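Local structure of Di-haem cytochrome c peroxidase family protein (Burkholderia thailandensis E264, 6NX0) at residues 329-334 against 414-419; 325-330 against 394-399. The protein binds two c-type haems in one chain and, as a diheme enzyme of the cytochrome c peroxidase/MauG family, probably reduces peroxide and transfers electrons. All blocks are in the same frame, centred on the assembly; numbering follows the deposited sequence.

Contact 1 (329-334 against 414-419); sequences VPRNRA and FDDVPR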
ATOM      1  N   VAL A 329       7.834 -11.906   4.932  1.00  9.55           N
ATOM      2  CA  VAL A 329       8.592 -11.118   5.910  1.00  8.39           C
ATOM      3  C   VAL A 329       8.388 -11.671   7.322  1.00 13.45           C
ATOM      4  O   VAL A 329       7.396 -12.374   7.603  1.00 10.88           O
ATOM      5  CB  VAL A 329       8.250  -9.618   5.851  1.00 10.74           C
ATOM      6  CG1 VAL A 329       8.475  -9.065   4.467  1.00 10.48           C
ATOM      7  CG2 VAL A 329       6.844  -9.361   6.351  1.00 11.83           C
ATOM      8  N   PRO A 330       9.314 -11.400   8.239  1.00 10.20           N
ATOM      9  CA  PRO A 330       9.231 -11.990   9.580  1.00  9.31           C
ATOM     10  C   PRO A 330       7.986 -11.561  10.338  1.00 10.03           C
ATOM     11  O   PRO A 330       7.447 -10.470  10.141  1.00 10.70           O
ATOM     12  CB  PRO A 330      10.493 -11.476  10.277  1.00 11.10           C
ATOM     13  CG  PRO A 330      11.438 -11.157   9.139  1.00 11.49           C
ATOM     14  CD  PRO A 330      10.554 -10.636   8.051  1.00 10.41           C
ATOM     15  N   ARG A 331       7.552 -12.446  11.235  1.00 10.34           N
ATOM     16  CA  ARG A 331       6.426 -12.148  12.108  1.00  9.65           C
ATOM     17  C   ARG A 331       6.731 -10.953  13.002  1.00 10.86           C
ATOM     18  O   ARG A 331       7.814 -10.844  13.593  1.00 12.23           O
ATOM     19  CB  ARG A 331       6.117 -13.373  12.964  1.00 12.03           C
ATOM     20  CG  ARG A 331       4.822 -13.279  13.795  1.00 11.10           C
ATOM     21  CD  ARG A 331       4.598 -14.638  14.418  1.00 14.66           C
ATOM     22  NE  ARG A 331       3.395 -14.821  15.229  1.00 12.27           N
ATOM     23  CZ  ARG A 331       2.220 -15.215  14.755  1.00 13.56           C
ATOM     24  NH1 ARG A 331       2.039 -15.382  13.442  1.00 12.06           N
ATOM     25  NH2 ARG A 331       1.205 -15.441  15.591  1.00 12.36           N
ATOM     26  N   ASN A 332       5.756 -10.057  13.118  1.00 10.11           N
ATOM     27  CA  ASN A 332       5.832  -8.960  14.076  1.00 10.24           C
ATOM     28  C   ASN A 332       5.216  -9.468  15.369  1.00 13.38           C
ATOM     29  O   ASN A 332       3.990  -9.528  15.501  1.00 12.74           O
ATOM     30  CB  ASN A 332       5.108  -7.720  13.565  1.00  9.97           C
ATOM     31  CG  ASN A 332       5.197  -6.569  14.544  1.00 12.05           C
ATOM     32  OD1 ASN A 332       5.533  -6.770  15.707  1.00 11.27           O
ATOM     33  ND2 ASN A 332       4.908  -5.369  14.089  1.00 10.46           N
ATOM     34  N   ARG A 333       6.071  -9.861  16.313  1.00 13.28           N
ATOM     35  CA  ARG A 333       5.593 -10.510  17.517  1.00 13.09           C
ATOM     36  C   ARG A 333       4.915  -9.534  18.470  1.00 14.90           C
ATOM     37  O   ARG A 333       4.309  -9.981  19.461  1.00 18.40           O
ATOM     38  CB  ARG A 333       6.757 -11.235  18.196  1.00 16.10           C
ATOM     39  CG  ARG A 333       7.336 -12.359  17.325  1.00 17.76           C
ATOM     40  CD  ARG A 333       8.674 -12.862  17.858  1.00 24.56           C
ATOM     41  NE  ARG A 333       9.622 -11.753  17.920  1.00 30.33           N
ATOM     42  CZ  ARG A 333      10.811 -11.789  18.512  1.00 45.35           C
ATOM     43  NH1 ARG A 333      11.239 -12.896  19.102  1.00 43.31           N
ATOM     44  NH2 ARG A 333      11.574 -10.703  18.504  1.00 47.68           N
ATOM     45  N   ALA A 334       4.992  -8.236  18.197  1.00 14.71           N
ATOM     46  CA  ALA A 334       4.330  -7.227  19.009  1.00 13.09           C
ATOM     47  C   ALA A 334       2.938  -6.856  18.493  1.00 13.30           C
ATOM     48  O   ALA A 334       2.253  -6.041  19.129  1.00 15.48           O
ATOM     49  CB  ALA A 334       5.206  -5.976  19.110  1.00 16.34           C
ATOM     50  N   PHE A 414      10.357 -19.676   7.468  1.00 15.75           N
ATOM     51  CA  PHE A 414       9.479 -18.533   7.693  1.00 14.38           C
ATOM     52  C   PHE A 414       8.695 -18.708   8.987  1.00 15.91           C
ATOM     53  O   PHE A 414       8.152 -19.782   9.269  1.00 18.29           O
ATOM     54  CB  PHE A 414       8.511 -18.394   6.524  1.00 14.89           C
ATOM     55  CG  PHE A 414       9.116 -18.766   5.179  1.00 13.90           C
ATOM     56  CD1 PHE A 414      10.169 -18.034   4.667  1.00 13.88           C
ATOM     57  CD2 PHE A 414       8.646 -19.854   4.453  1.00 15.48           C
ATOM     58  CE1 PHE A 414      10.739 -18.362   3.463  1.00 14.50           C
ATOM     59  CE2 PHE A 414       9.213 -20.181   3.220  1.00 15.68           C
ATOM     60  CZ  PHE A 414      10.267 -19.437   2.732  1.00 16.64           C
ATOM     61  N   ASP A 415       8.614 -17.647   9.782  1.00 12.64           N
ATOM     62  CA  ASP A 415       7.862 -17.737  11.023  1.00 14.26           C
ATOM     63  C   ASP A 415       6.544 -16.982  10.991  1.00 14.21           C
ATOM     64  O   ASP A 415       5.853 -16.935  12.015  1.00 14.03           O
ATOM     65  CB  ASP A 415       8.703 -17.279  12.220  1.00 12.17           C
ATOM     66  CG  ASP A 415       9.019 -15.784  12.236  1.00 13.84           C
ATOM     67  OD1 ASP A 415       8.763 -15.055  11.260  1.00 15.00           O
ATOM     68  OD2 ASP A 415       9.521 -15.338  13.304  1.00 18.51           O
ATOM     69  N   ASP A 416       6.140 -16.425   9.846  1.00 10.46           N
ATOM     70  CA  ASP A 416       4.825 -15.794   9.785  1.00  9.64           C
ATOM     71  C   ASP A 416       3.958 -16.388   8.685  1.00  9.95           C
ATOM     72  O   ASP A 416       3.027 -15.736   8.192  1.00 10.96           O
ATOM     73  CB  ASP A 416       4.954 -14.292   9.598  1.00 12.23           C
ATOM     74  CG  ASP A 416       3.747 -13.537  10.117  1.00 11.93           C
ATOM     75  OD1 ASP A 416       3.032 -14.046  11.033  1.00 12.63           O
ATOM     76  OD2 ASP A 416       3.504 -12.432   9.595  1.00 11.71           O
ATOM     77  N   VAL A 417       4.245 -17.629   8.295  1.00 12.22           N
ATOM     78  CA  VAL A 417       3.433 -18.380   7.347  1.00 11.30           C
ATOM     79  C   VAL A 417       3.094 -19.721   7.984  1.00 12.06           C
ATOM     80  O   VAL A 417       3.996 -20.410   8.472  1.00 14.32           O
ATOM     81  CB  VAL A 417       4.166 -18.574   6.007  1.00 10.89           C
ATOM     82  CG1 VAL A 417       3.317 -19.373   5.057  1.00 14.28           C
ATOM     83  CG2 VAL A 417       4.582 -17.228   5.378  1.00 12.63           C
ATOM     84  N   PRO A 418       1.829 -20.113   8.021  1.00 11.65           N
ATOM     85  CA  PRO A 418       1.489 -21.434   8.560  1.00 14.38           C
ATOM     86  C   PRO A 418       2.250 -22.526   7.812  1.00 12.07           C
ATOM     87  O   PRO A 418       2.534 -22.394   6.626  1.00 13.72           O
ATOM     88  CB  PRO A 418      -0.019 -21.546   8.314  1.00 15.73           C
ATOM     89  CG  PRO A 418      -0.496 -20.166   8.012  1.00 13.05           C
ATOM     90  CD  PRO A 418       0.662 -19.401   7.486  1.00 13.20           C
ATOM     91  N   ARG A 419       2.521 -23.638   8.501  1.00 15.73           N
ATOM     92  CA  ARG A 419       3.164 -24.771   7.830  1.00 13.97           C
ATOM     93  C   ARG A 419       2.421 -25.157   6.563  1.00 13.19           C
ATOM     94  O   ARG A 419       3.047 -25.519   5.551  1.00 14.23           O
ATOM     95  CB  ARG A 419       3.234 -25.982   8.765  1.00 17.46           C
ATOM     96  CG  ARG A 419       4.425 -25.954   9.696  1.00 30.31           C
ATOM     97  CD  ARG A 419       4.462 -27.168  10.615  1.00 37.68           C
ATOM     98  NE  ARG A 419       3.499 -27.033  11.700  1.00 44.13           N
ATOM     99  CZ  ARG A 419       2.400 -27.769  11.851  1.00 56.45           C
ATOM    100  NH1 ARG A 419       1.596 -27.526  12.882  1.00 49.59           N
ATOM    101  NH2 ARG A 419       2.104 -28.748  10.994  1.00 50.11           N
TER
HETATM  102  O   HOH W   1       4.715 -11.872   7.144  1.00 12.17           O
HETATM  103  O   HOH W   2       7.529 -15.228   7.597  1.00 13.25           O
HETATM  104  O   HOH W   3       3.210 -10.466  11.404  1.00 11.25           O
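Val329 meets Asp416 through its backbone: the carbonyl O of Val329 lies 3.7 Å from CB of Asp416, while its own CB points away from 414-419 and the side chain touches a haem c. The same oxygen takes hydrogen bonds from two waters. One also donates to OD2 of Asp416, and the other accepts from the backbone N of Asp416, giving two water bridges between the loops. Pro330 adds a light touch, its CA 3.5 Å from OD1 of Asp415.

Arg331 carries the direct bonds, its CA being 4.6 Å from CA of Asp416. Its backbone N donates to Asp415 OD1 at 2.9 Å, nearly straight, meeting that oxygen on its syn side but 32° out of the carboxylate plane. OD2 of Asp415 is held by ND1 of His409, so both oxygens of this buried carboxylate have partners. Two irregular loops are joined here, one following strand 324-325 and the other following helix 404-407, both in the cytochrome c-like region that carries the second haem, bound through Cys301 and Cys304. The Arg331 side chain is extended, with CG anti to the backbone N (chi1 -172°), and crosses that of Asp416 at about a right angle; CG of Arg331 passes 3.4 Å from Asp416 OD1. NH1 of Arg331 then forms a salt bridge to Asp416 OD1 at 2.9 Å, approaching nearly in line with its C-O bond. Guanidinium and carboxylate planes are 78° apart, which rules out a coplanar two-pronged pairing. Carbonyls of His343 and Asn338 take further bonds from NH1 and NH2, and Phe344 adds a cation-pi contact.

At Asn332 the backbone N reaches Asp416 OD2 through a third water, while OD1 accepts from Ala334 N in an Asx turn.

Contact 2 (325-330 against 394-399); sequences DAIAVP and VAFYNT. With HEC (heme c), chain C.
Ile327 and Phe396 meet where the carbonyl O of Ile327 comes to the ring edge, in its plane and 3.5 Å from CZ of Phe396. Ala328 O reaches the same edge, 3.6 Å from Phe396 CZ. Ile327 O accepts a hydrogen bond from Arg400 NH1, and Ala328 O is hydrogen-bonded to Tyr408 OH. CB of Phe396 points toward the loop, and CG is anti to the backbone N (chi1 167°). CG1 of Val329 touches CE2 of Phe396 at 3.9 Å, the Val329 and Phe396 side chains crossing at about a right angle, and Pro330 meets the ring tip to tip, CD against CE1.

Ile327 also reaches Tyr397, the next residue on helix 390-399, placing CD1 of Ile327 3.2 Å from Tyr397 OH while CG1 lies against the haem propionate carbon CBD. Tyr397 OH binds the haem FE at 2.0 Å, and haem C4B lies 3.4 Å from the plane of the tyrosine ring, offset toward its rim.

The looser end is at partly exposed Asp325, which makes no contact with 394-399 and touches the haem instead, OD2 of Asp325 being 3.4 Å from haem CBC. With His305 as the other axial ligand, the site is a histidine/tyrosine-ligated haem c, the coordination also known for the six-coordinate haem of MauG.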
ATOM      1  N   ASP A 325       2.653 -11.011  -4.534  1.00  9.61           N
ATOM      2  CA  ASP A 325       3.640 -12.049  -4.311  1.00 10.03           C
ATOM      3  C   ASP A 325       3.790 -12.330  -2.825  1.00 11.30           C
ATOM      4  O   ASP A 325       3.225 -11.646  -1.973  1.00 10.80           O
ATOM      5  CB  ASP A 325       4.981 -11.675  -4.945  1.00 17.49           C
ATOM      6  CG  ASP A 325       5.602 -12.845  -5.696  1.00 25.91           C
ATOM      7  OD1 ASP A 325       5.658 -13.970  -5.136  1.00 23.32           O
ATOM      8  OD2 ASP A 325       5.961 -12.640  -6.876  1.00 28.39           O
ATOM      9  N   ALA A 326       4.529 -13.392  -2.532  1.00 11.90           N
ATOM     10  CA  ALA A 326       4.639 -13.965  -1.197  1.00 10.91           C
ATOM     11  C   ALA A 326       6.115 -13.974  -0.834  1.00 12.13           C
ATOM     12  O   ALA A 326       6.840 -14.916  -1.171  1.00 12.65           O
ATOM     13  CB  ALA A 326       4.040 -15.372  -1.158  1.00 13.28           C
ATOM     14  N   ILE A 327       6.574 -12.934  -0.132  1.00 11.17           N
ATOM     15  CA  ILE A 327       7.989 -12.863   0.255  1.00 10.74           C
ATOM     16  C   ILE A 327       8.220 -13.223   1.722  1.00 10.23           C
ATOM     17  O   ILE A 327       9.388 -13.335   2.140  1.00 11.29           O
ATOM     18  CB  ILE A 327       8.616 -11.489  -0.079  1.00 10.37           C
ATOM     19  CG1 ILE A 327       8.072 -10.351   0.800  1.00 10.12           C
ATOM     20  CG2 ILE A 327       8.411 -11.147  -1.560  1.00 10.57           C
ATOM     21  CD1 ILE A 327       8.872  -9.041   0.676  1.00 11.70           C
ATOM     22  N   ALA A 328       7.149 -13.427   2.510  1.00 11.22           N
ATOM     23  CA  ALA A 328       7.243 -14.006   3.853  1.00 10.12           C
ATOM     24  C   ALA A 328       8.144 -13.187   4.788  1.00  9.54           C
ATOM     25  O   ALA A 328       9.074 -13.702   5.408  1.00 10.54           O
ATOM     26  CB  ALA A 328       7.730 -15.455   3.774  1.00 15.67           C
ATOM     27  N   VAL A 329       7.834 -11.906   4.932  1.00  9.55           N
ATOM     28  CA  VAL A 329       8.592 -11.118   5.910  1.00  8.39           C
ATOM     29  C   VAL A 329       8.388 -11.671   7.322  1.00 13.45           C
ATOM     30  O   VAL A 329       7.396 -12.374   7.603  1.00 10.88           O
ATOM     31  CB  VAL A 329       8.250  -9.618   5.851  1.00 10.74           C
ATOM     32  CG1 VAL A 329       8.475  -9.065   4.467  1.00 10.48           C
ATOM     33  CG2 VAL A 329       6.844  -9.361   6.351  1.00 11.83           C
ATOM     34  N   PRO A 330       9.314 -11.400   8.239  1.00 10.20           N
ATOM     35  CA  PRO A 330       9.231 -11.990   9.580  1.00  9.31           C
ATOM     36  C   PRO A 330       7.986 -11.561  10.338  1.00 10.03           C
ATOM     37  O   PRO A 330       7.447 -10.470  10.141  1.00 10.70           O
ATOM     38  CB  PRO A 330      10.493 -11.476  10.277  1.00 11.10           C
ATOM     39  CG  PRO A 330      11.438 -11.157   9.139  1.00 11.49           C
ATOM     40  CD  PRO A 330      10.554 -10.636   8.051  1.00 10.41           C
ATOM     41  N   VAL A 394      15.507  -3.687   2.892  1.00 12.34           N
ATOM     42  CA  VAL A 394      16.259  -4.058   1.697  1.00 10.77           C
ATOM     43  C   VAL A 394      17.159  -5.261   1.977  1.00 11.96           C
ATOM     44  O   VAL A 394      17.233  -6.210   1.180  1.00 13.60           O
ATOM     45  CB  VAL A 394      17.067  -2.843   1.207  1.00 11.00           C
ATOM     46  CG1 VAL A 394      17.985  -3.222   0.036  1.00 12.83           C
ATOM     47  CG2 VAL A 394      16.151  -1.692   0.822  1.00 13.70           C
ATOM     48  N   ALA A 395      17.871  -5.241   3.111  1.00 11.73           N
ATOM     49  CA  ALA A 395      18.783  -6.329   3.456  1.00 11.03           C
ATOM     50  C   ALA A 395      18.055  -7.664   3.590  1.00 14.43           C
ATOM     51  O   ALA A 395      18.629  -8.718   3.309  1.00 14.51           O
ATOM     52  CB  ALA A 395      19.514  -5.992   4.758  1.00 14.86           C
ATOM     53  N   PHE A 396      16.783  -7.635   3.987  1.00 11.24           N
ATOM     54  CA  PHE A 396      15.994  -8.857   4.107  1.00 11.82           C
ATOM     55  C   PHE A 396      16.029  -9.664   2.812  1.00 11.63           C
ATOM     56  O   PHE A 396      16.159 -10.888   2.838  1.00 11.00           O
ATOM     57  CB  PHE A 396      14.552  -8.481   4.483  1.00  9.50           C
ATOM     58  CG  PHE A 396      13.555  -9.601   4.339  1.00  8.57           C
ATOM     59  CD1 PHE A 396      13.475 -10.599   5.297  1.00 11.61           C
ATOM     60  CD2 PHE A 396      12.705  -9.655   3.230  1.00 12.66           C
ATOM     61  CE1 PHE A 396      12.560 -11.626   5.158  1.00 11.67           C
ATOM     62  CE2 PHE A 396      11.800 -10.702   3.107  1.00 12.35           C
ATOM     63  CZ  PHE A 396      11.736 -11.657   4.058  1.00 11.09           C
ATOM     64  N   TYR A 397      15.891  -8.995   1.672  1.00 10.84           N
ATOM     65  CA  TYR A 397      15.900  -9.703   0.394  1.00 10.05           C
ATOM     66  C   TYR A 397      17.206 -10.429   0.170  1.00 12.82           C
ATOM     67  O   TYR A 397      17.220 -11.516  -0.419  1.00 13.79           O
ATOM     68  CB  TYR A 397      15.661  -8.744  -0.755  1.00 12.55           C
ATOM     69  CG  TYR A 397      14.255  -8.230  -0.815  1.00 11.56           C
ATOM     70  CD1 TYR A 397      13.260  -8.967  -1.444  1.00 12.61           C
ATOM     71  CD2 TYR A 397      13.921  -7.004  -0.260  1.00 12.28           C
ATOM     72  CE1 TYR A 397      11.968  -8.490  -1.514  1.00 11.18           C
ATOM     73  CE2 TYR A 397      12.631  -6.515  -0.332  1.00 12.21           C
ATOM     74  CZ  TYR A 397      11.663  -7.270  -0.950  1.00 10.41           C
ATOM     75  OH  TYR A 397      10.390  -6.816  -1.042  1.00 11.21           O
ATOM     76  N   ASN A 398      18.309  -9.851   0.632  1.00 12.86           N
ATOM     77  CA  ASN A 398      19.605 -10.422   0.307  1.00 13.73           C
ATOM     78  C   ASN A 398      19.903 -11.702   1.084  1.00 15.14           C
ATOM     79  O   ASN A 398      20.563 -12.604   0.548  1.00 15.30           O
ATOM     80  CB  ASN A 398      20.697  -9.388   0.563  1.00 13.22           C
ATOM     81  CG  ASN A 398      21.993  -9.733  -0.115  1.00 14.31           C
ATOM     82  OD1 ASN A 398      22.008 -10.281  -1.221  1.00 13.16           O
ATOM     83  ND2 ASN A 398      23.111  -9.400   0.547  1.00 17.10           N
ATOM     84  N   THR A 399      19.481 -11.811   2.353  1.00 12.27           N
ATOM     85  CA  THR A 399      19.870 -12.972   3.146  1.00 12.98           C
ATOM     86  C   THR A 399      18.694 -13.713   3.791  1.00 11.50           C
ATOM     87  O   THR A 399      18.919 -14.576   4.640  1.00 14.35           O
ATOM     88  CB  THR A 399      20.920 -12.603   4.210  1.00 16.05           C
ATOM     89  OG1 THR A 399      20.441 -11.609   5.127  1.00 18.10           O
ATOM     90  CG2 THR A 399      22.204 -12.105   3.544  1.00 17.93           C
TER
HETATM   91 FE   HEC C 602       9.861  -5.598  -2.494  1.00 10.03          FE
HETATM   92  CHA HEC C 602       7.718  -4.671   0.015  1.00  9.89           C
HETATM   93  CHB HEC C 602      12.042  -3.114  -1.564  1.00 10.47           C
HETATM   94  CHC HEC C 602      12.280  -6.916  -4.538  1.00 10.16           C
HETATM   95  CHD HEC C 602       7.591  -7.839  -3.708  1.00 11.21           C
HETATM   96  NA  HEC C 602       9.848  -4.134  -1.089  1.00  9.04           N
HETATM   97  C1A HEC C 602       8.830  -3.907  -0.183  1.00  9.81           C
HETATM   98  C2A HEC C 602       9.272  -2.854   0.694  1.00  9.29           C
HETATM   99  C3A HEC C 602      10.411  -2.361   0.194  1.00 10.87           C
HETATM  100  C4A HEC C 602      10.805  -3.162  -0.938  1.00  9.90           C
HETATM  101  CMA HEC C 602      11.309  -1.294   0.815  1.00 10.31           C
HETATM  102  CAA HEC C 602       8.430  -2.241   1.836  1.00 11.11           C
HETATM  103  CBA HEC C 602       7.566  -1.098   1.331  1.00  9.30           C
HETATM  104  CGA HEC C 602       6.612  -0.512   2.345  1.00 11.77           C
HETATM  105  O1A HEC C 602       5.772   0.320   1.886  1.00 18.26           O
HETATM  106  O2A HEC C 602       6.474  -1.042   3.483  1.00 11.29           O
HETATM  107  NB  HEC C 602      11.757  -5.114  -2.988  1.00  9.08           N
HETATM  108  C1B HEC C 602      12.457  -3.998  -2.522  1.00  9.66           C
HETATM  109  C2B HEC C 602      13.775  -4.003  -3.130  1.00 10.33           C
HETATM  110  C3B HEC C 602      13.886  -5.083  -3.901  1.00  9.38           C
HETATM  111  C4B HEC C 602      12.602  -5.770  -3.860  1.00 10.81           C
HETATM  112  CMB HEC C 602      14.822  -2.878  -2.925  1.00 10.66           C
HETATM  113  CAB HEC C 602      15.126  -5.614  -4.665  1.00  9.62           C
HETATM  114  CBB HEC C 602      16.285  -5.898  -3.684  1.00  9.69           C
HETATM  115  NC  HEC C 602       9.907  -7.035  -3.911  1.00  8.16           N
HETATM  116  C1C HEC C 602      11.030  -7.468  -4.589  1.00 10.00           C
HETATM  117  C2C HEC C 602      10.635  -8.571  -5.419  1.00 11.15           C
HETATM  118  C3C HEC C 602       9.319  -8.768  -5.269  1.00 11.90           C
HETATM  119  C4C HEC C 602       8.836  -7.828  -4.285  1.00 11.45           C
HETATM  120  CMC HEC C 602      11.632  -9.264  -6.374  1.00 11.96           C
HETATM  121  CAC HEC C 602       8.408  -9.659  -6.128  1.00 12.13           C
HETATM  122  CBC HEC C 602       8.853 -11.125  -5.944  1.00 12.63           C
HETATM  123  ND  HEC C 602       7.982  -6.103  -1.970  1.00  9.15           N
HETATM  124  C1D HEC C 602       7.229  -7.088  -2.618  1.00 10.19           C
HETATM  125  C2D HEC C 602       6.058  -7.341  -1.830  1.00 11.42           C
HETATM  126  C3D HEC C 602       6.130  -6.452  -0.650  1.00 10.60           C
HETATM  127  C4D HEC C 602       7.324  -5.670  -0.823  1.00 11.10           C
HETATM  128  CMD HEC C 602       4.937  -8.335  -2.117  1.00 11.05           C
HETATM  129  CAD HEC C 602       5.127  -6.380   0.509  1.00 10.05           C
HETATM  130  CBD HEC C 602       5.497  -7.453   1.514  1.00  9.15           C
HETATM  131  CGD HEC C 602       4.818  -7.217   2.840  1.00  9.16           C
HETATM  132  O1D HEC C 602       4.239  -6.121   3.035  1.00  9.81           O
HETATM  133  O2D HEC C 602       5.017  -8.067   3.756  1.00 10.00           O

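In the fold
Both contacts are buried and share Val329 and Pro330, so one loop after strand 324-325 serves two partners; the centres of the two contacts are about 12 Å apart. Contact 1 is loop against loop, farther from the chain centre (its centre about 19 Å away, against 16 Å for contact 2), and its chemistry is ionic and water-mediated. Contact 2 sets the loop against helix 390-399 with apolar and aromatic groups beside the haem. The buried areas are similar, 246 and 223 Å², so the difference lies in kind more than in extent. The two also touch directly: Ala328 CB packs 3.7 Å from Phe414 CD1, linking the haem-side loop to 414-419.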